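Local coordinates for coat protein (Tobacco streak virus, PDB 4Y6X), which forms the viral capsid and probably binds the 3' end of the viral RNA, taking part in the start of its translation, at residues N23-T29 and Y145-K151. Sequence-based numbering, arbitrary orientation.
Sequences NNQVWVT and YWIAISK
Thr29 OG1 donates a hydrogen bond of 2.6 Å to Tyr145 O. Paired backbone bonds, each 2.9 Å from N to O, join Val26 with Ile149 and Val28 with Ile147 in both directions. Lys151 N gives another to Asn24 O (2.9 Å), and Lys151 NZ reaches Asn23 O (3.0 Å). Both strands are extended and antiparallel, with 145° between their N-to-C directions. Non-hydrogen-bonded pairs Gln25-Ser150, Trp27-Ala148 and Thr29-Trp146 sit at CA-CA 4.5 Å. Trp27 and Trp146, both m at chi1, share one face with Ala148 and Thr29. Ala148 CB lies 4.1 Å from the centroid of the Trp27 six-membered ring, and Thr29 CB 3.5 Å from that of Trp146; both are CH-pi contacts. This face packs against the second subunit; the rings of Trp146 and Phe161 of that subunit meet edge-to-face. Val26, Val28, Ile147 and Ile149 form the other face, with Val28 CG1 3.8 Å from Ile149 CD1. Backbone bonds thus hold strand 25-29 on the rim of this jelly-roll sheet within the chain, between an aliphatic face and a tryptophan-bearing one that contributes to the dimer contact.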
# COMPACT_ATOMS: atom_id res chain seq x y z
N ASN A 23 9.34 -15.22 -17.40
CA ASN A 23 8.03 -14.83 -17.86
C ASN A 23 6.90 -15.22 -16.90
O ASN A 23 5.84 -14.62 -16.91
CB ASN A 23 7.87 -15.49 -19.23
CG ASN A 23 6.72 -14.95 -20.01
OD1 ASN A 23 6.58 -13.74 -20.16
ND2 ASN A 23 5.88 -15.85 -20.52
N ASN A 24 7.14 -16.16 -16.01
CA ASN A 24 6.16 -16.46 -14.98
C ASN A 24 6.30 -15.70 -13.61
O ASN A 24 5.65 -16.05 -12.62
CB ASN A 24 6.19 -17.94 -14.73
CG ASN A 24 7.47 -18.39 -14.12
OD1 ASN A 24 8.50 -17.74 -14.24
ND2 ASN A 24 7.42 -19.52 -13.46
N GLN A 25 7.06 -14.62 -13.60
CA GLN A 25 7.22 -13.77 -12.39
C GLN A 25 6.94 -12.30 -12.72
O GLN A 25 7.14 -11.92 -13.83
CB GLN A 25 8.67 -13.88 -11.95
CG GLN A 25 9.01 -15.24 -11.40
CD GLN A 25 10.47 -15.32 -10.96
OE1 GLN A 25 11.08 -14.34 -10.64
NE2 GLN A 25 11.00 -16.52 -10.94
N VAL A 26 6.55 -11.50 -11.73
CA VAL A 26 6.46 -10.06 -11.84
C VAL A 26 7.10 -9.40 -10.61
O VAL A 26 7.28 -10.01 -9.56
CB VAL A 26 5.01 -9.54 -11.95
CG1 VAL A 26 4.41 -9.97 -13.26
CG2 VAL A 26 4.16 -10.01 -10.77
N TRP A 27 7.41 -8.12 -10.79
CA TRP A 27 7.85 -7.23 -9.73
C TRP A 27 6.65 -6.60 -9.11
O TRP A 27 5.75 -6.16 -9.82
CB TRP A 27 8.74 -6.13 -10.27
CG TRP A 27 10.13 -6.57 -10.67
CD1 TRP A 27 10.65 -6.65 -11.93
CD2 TRP A 27 11.16 -7.02 -9.79
NE1 TRP A 27 11.96 -7.07 -11.87
CE2 TRP A 27 12.28 -7.34 -10.58
CE3 TRP A 27 11.26 -7.10 -8.39
CZ2 TRP A 27 13.45 -7.78 -10.03
CZ3 TRP A 27 12.40 -7.57 -7.86
CH2 TRP A 27 13.50 -7.88 -8.66
N VAL A 28 6.64 -6.55 -7.78
CA VAL A 28 5.76 -5.70 -7.06
C VAL A 28 6.58 -4.89 -6.08
O VAL A 28 7.75 -5.25 -5.77
CB VAL A 28 4.67 -6.50 -6.30
CG1 VAL A 28 3.76 -7.26 -7.31
CG2 VAL A 28 5.27 -7.45 -5.29
N THR A 29 6.03 -3.77 -5.60
CA THR A 29 6.79 -2.87 -4.76
C THR A 29 5.88 -2.24 -3.78
O THR A 29 4.68 -2.13 -4.05
CB THR A 29 7.50 -1.75 -5.56
OG1 THR A 29 8.34 -0.94 -4.70
CG2 THR A 29 6.50 -0.76 -6.25
N TYR A 145 10.62 -1.17 -1.40
CA TYR A 145 10.95 -2.59 -1.42
C TYR A 145 10.48 -3.14 -2.74
O TYR A 145 9.40 -2.75 -3.21
CB TYR A 145 10.16 -3.30 -0.37
CG TYR A 145 10.37 -2.80 1.04
CD1 TYR A 145 11.60 -2.85 1.63
CD2 TYR A 145 9.31 -2.29 1.76
CE1 TYR A 145 11.77 -2.41 2.92
CE2 TYR A 145 9.47 -1.81 3.02
CZ TYR A 145 10.70 -1.88 3.61
OH TYR A 145 10.85 -1.45 4.90
N TRP A 146 11.31 -3.97 -3.39
CA TRP A 146 10.90 -4.61 -4.65
C TRP A 146 10.96 -6.12 -4.42
O TRP A 146 11.94 -6.59 -3.91
CB TRP A 146 11.83 -4.24 -5.79
CG TRP A 146 11.62 -2.90 -6.21
CD1 TRP A 146 12.23 -1.79 -5.74
CD2 TRP A 146 10.67 -2.44 -7.18
NE1 TRP A 146 11.73 -0.67 -6.35
CE2 TRP A 146 10.79 -1.04 -7.26
CE3 TRP A 146 9.77 -3.08 -8.02
CZ2 TRP A 146 10.00 -0.25 -8.10
CZ3 TRP A 146 8.98 -2.29 -8.88
CH2 TRP A 146 9.13 -0.90 -8.92
N ILE A 147 9.92 -6.84 -4.80
CA ILE A 147 9.80 -8.24 -4.61
C ILE A 147 9.38 -8.88 -5.92
O ILE A 147 8.43 -8.42 -6.56
CB ILE A 147 8.78 -8.53 -3.54
CG1 ILE A 147 9.10 -7.69 -2.33
CG2 ILE A 147 8.80 -9.98 -3.13
CD1 ILE A 147 8.00 -7.69 -1.30
N ALA A 148 10.10 -9.91 -6.33
CA ALA A 148 9.71 -10.69 -7.48
C ALA A 148 8.88 -11.87 -6.96
O ALA A 148 9.35 -12.61 -6.11
CB ALA A 148 10.91 -11.19 -8.22
N ILE A 149 7.65 -11.99 -7.49
CA ILE A 149 6.71 -12.98 -7.11
C ILE A 149 6.19 -13.74 -8.32
O ILE A 149 6.31 -13.29 -9.46
CB ILE A 149 5.55 -12.39 -6.36
CG1 ILE A 149 4.82 -11.41 -7.23
CG2 ILE A 149 6.03 -11.74 -5.07
CD1 ILE A 149 3.47 -11.00 -6.67
N SER A 150 5.57 -14.86 -8.06
CA SER A 150 4.80 -15.58 -9.10
C SER A 150 3.73 -14.67 -9.66
O SER A 150 3.06 -13.93 -8.91
CB SER A 150 4.18 -16.90 -8.56
OG SER A 150 3.63 -16.78 -7.26
N LYS A 151 3.62 -14.68 -10.98
CA LYS A 151 2.74 -13.77 -11.70
C LYS A 151 1.27 -14.08 -11.37
O LYS A 151 0.84 -15.21 -11.47
CB LYS A 151 2.94 -13.93 -13.18
CG LYS A 151 2.06 -13.07 -14.05
CD LYS A 151 2.57 -13.24 -15.51
CE LYS A 151 3.72 -12.29 -15.79
NZ LYS A 151 4.07 -12.24 -17.23